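Local structure of designed protein 5L6HC3_1 (Synthetic construct, 5IZS) at residues C[33-38]-C[50-55]. The protein is a de novo designed helical hairpin that assembles with two further copies of itself into a homotrimer, its pairing specificity meant to come from modular hydrogen-bond networks. Numbering follows the deposited sequence.
Sequences IDLVRK and EEIRKV
Two lysine ammonium groups, K38 NZ and K54 NZ, sit only 3.5 Å apart, and the carboxylate of E51, which takes both, probably offsets the repulsion. The setting is an antiparallel helical hairpin: segment 33-38 of helix 6-41 and segment 50-55 of helix 45-82 run at 176° to each other, their axes approaching to 10.3 Å. K38 reaches over, its chain extended beyond CG, crossing E51 at about a right angle, and its NZ forms a salt bridge with E51 OE1 at 3.6 Å. K54 comes from E51's own helix, bending at chi3 (64°) so that its NZ makes a very short hydrogen bond, 2.5 Å, to the syn lone pair of E51 OE1, completing a K38-E51-K54 salt-bridge network, while water 1 accepts from K38 NZ and donates to E51 OE2. An alanine here removes the carboxylate that both lysines share, and K38 and K54 would probably repel each other and lose this close pairing. Beneath these charges lies L35, its CG anti to the backbone N. Its CB meets V55 CG2 at 3.9 Å, and V36 of the third subunit packs on it as well. The leucine tip, CD1, lies 4.0 Å from I52 CG1 and 3.7 Å from E51 O.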
loop_
_atom_site.group_PDB
_atom_site.type_symbol
_atom_site.label_atom_id
_atom_site.label_comp_id
_atom_site.label_asym_id
_atom_site.label_seq_id
_atom_site.Cartn_x
_atom_site.Cartn_y
_atom_site.Cartn_z
ATOM N N ILE C 33 13.049 -1.425 4.371
ATOM C CA ILE C 33 13.829 -2.267 5.274
ATOM C C ILE C 33 15.312 -2.250 4.899
ATOM O O ILE C 33 16.182 -2.221 5.769
ATOM C CB ILE C 33 13.302 -3.716 5.273
ATOM C CG1 ILE C 33 11.862 -3.749 5.786
ATOM C CG2 ILE C 33 14.176 -4.620 6.132
ATOM C CD1 ILE C 33 11.114 -5.011 5.416
ATOM N N ASP C 34 15.588 -2.258 3.596
ATOM C CA ASP C 34 16.957 -2.163 3.091
ATOM C C ASP C 34 17.597 -0.827 3.467
ATOM O O ASP C 34 18.772 -0.773 3.831
ATOM C CB ASP C 34 16.989 -2.343 1.570
ATOM C CG ASP C 34 16.600 -3.748 1.133
ATOM O OD1 ASP C 34 16.768 -4.697 1.930
ATOM O OD2 ASP C 34 16.119 -3.903 -0.011
ATOM N N LEU C 35 16.817 0.249 3.381
ATOM C CA LEU C 35 17.310 1.583 3.713
ATOM C C LEU C 35 17.654 1.685 5.196
ATOM O O LEU C 35 18.647 2.309 5.568
ATOM C CB LEU C 35 16.279 2.649 3.334
ATOM C CG LEU C 35 16.661 4.104 3.618
ATOM C CD1 LEU C 35 17.921 4.488 2.855
ATOM C CD2 LEU C 35 15.510 5.044 3.274
ATOM N N VAL C 36 16.834 1.065 6.037
ATOM C CA VAL C 36 17.085 1.039 7.474
ATOM C C VAL C 36 18.287 0.153 7.800
ATOM O O VAL C 36 19.079 0.473 8.687
ATOM C CB VAL C 36 15.848 0.549 8.254
ATOM C CG1 VAL C 36 16.155 0.434 9.738
ATOM C CG2 VAL C 36 14.679 1.492 8.025
ATOM N N ARG C 37 18.422 -0.958 7.077
ATOM C CA ARG C 37 19.562 -1.848 7.273
ATOM C C ARG C 37 20.872 -1.131 6.967
ATOM O O ARG C 37 21.798 -1.145 7.775
ATOM C CB ARG C 37 19.450 -3.096 6.397
ATOM C CG ARG C 37 20.679 -3.995 6.502
ATOM C CD ARG C 37 20.597 -5.211 5.591
ATOM N NE ARG C 37 19.462 -6.072 5.904
ATOM C CZ ARG C 37 18.449 -6.294 5.074
ATOM N NH1 ARG C 37 18.438 -5.721 3.878
ATOM N NH2 ARG C 37 17.453 -7.094 5.434
ATOM N N LYS C 38 20.940 -0.504 5.798
ATOM C CA LYS C 38 22.140 0.207 5.376
ATOM C C LYS C 38 22.411 1.421 6.264
ATOM O O LYS C 38 23.559 1.805 6.472
ATOM C CB LYS C 38 22.022 0.637 3.913
ATOM C CG LYS C 38 22.109 -0.517 2.917
ATOM C CD LYS C 38 21.849 -0.060 1.486
ATOM C CE LYS C 38 21.963 -1.219 0.503
ATOM N NZ LYS C 38 21.667 -0.818 -0.902
ATOM N N GLU C 50 23.041 9.419 0.001
ATOM C CA GLU C 50 22.970 8.843 -1.339
ATOM C C GLU C 50 22.046 7.629 -1.367
ATOM O O GLU C 50 21.281 7.440 -2.313
ATOM C CB GLU C 50 24.362 8.451 -1.831
ATOM C CG GLU C 50 24.373 7.390 -2.931
ATOM C CD GLU C 50 23.722 7.857 -4.221
ATOM O OE1 GLU C 50 23.826 9.059 -4.546
ATOM O OE2 GLU C 50 23.105 7.020 -4.913
ATOM N N GLU C 51 22.125 6.804 -0.327
ATOM C CA GLU C 51 21.234 5.657 -0.198
ATOM C C GLU C 51 19.784 6.126 -0.093
ATOM O O GLU C 51 18.868 5.480 -0.601
ATOM C CB GLU C 51 21.609 4.813 1.019
ATOM C CG GLU C 51 23.027 4.256 0.990
ATOM C CD GLU C 51 23.239 3.212 -0.095
ATOM O OE1 GLU C 51 22.242 2.724 -0.669
ATOM O OE2 GLU C 51 24.410 2.876 -0.375
ATOM N N ILE C 52 19.593 7.259 0.574
ATOM C CA ILE C 52 18.277 7.863 0.730
ATOM C C ILE C 52 17.744 8.367 -0.607
ATOM O O ILE C 52 16.590 8.117 -0.958
ATOM C CB ILE C 52 18.316 9.019 1.746
ATOM C CG1 ILE C 52 18.500 8.465 3.161
ATOM C CG2 ILE C 52 17.045 9.851 1.670
ATOM C CD1 ILE C 52 18.867 9.512 4.187
ATOM N N ARG C 53 18.592 9.067 -1.354
ATOM C CA ARG C 53 18.222 9.556 -2.678
ATOM C C ARG C 53 17.883 8.400 -3.627
ATOM O O ARG C 53 16.976 8.511 -4.450
ATOM C CB ARG C 53 19.348 10.411 -3.263
ATOM C CG ARG C 53 19.071 10.919 -4.668
ATOM C CD ARG C 53 20.229 11.746 -5.194
ATOM N NE ARG C 53 20.381 11.592 -6.637
ATOM C CZ ARG C 53 21.298 12.222 -7.363
ATOM N NH1 ARG C 53 22.144 13.060 -6.780
ATOM N NH2 ARG C 53 21.366 12.017 -8.672
ATOM N N LYS C 54 18.603 7.289 -3.498
ATOM C CA LYS C 54 18.383 6.130 -4.361
ATOM C C LYS C 54 17.027 5.475 -4.096
ATOM O O LYS C 54 16.279 5.186 -5.026
ATOM C CB LYS C 54 19.509 5.108 -4.178
ATOM C CG LYS C 54 19.504 3.962 -5.187
ATOM C CD LYS C 54 20.642 2.986 -4.917
ATOM C CE LYS C 54 20.489 2.304 -3.566
ATOM N NZ LYS C 54 21.812 1.954 -2.973
ATOM N N VAL C 55 16.719 5.241 -2.822
ATOM C CA VAL C 55 15.432 4.672 -2.430
ATOM C C VAL C 55 14.282 5.590 -2.844
ATOM O O VAL C 55 13.235 5.121 -3.297
ATOM C CB VAL C 55 15.379 4.410 -0.907
ATOM C CG1 VAL C 55 13.947 4.196 -0.426
ATOM C CG2 VAL C 55 16.249 3.213 -0.553
HETATM O O HOH W 1 24.297 0.442 -2.070
#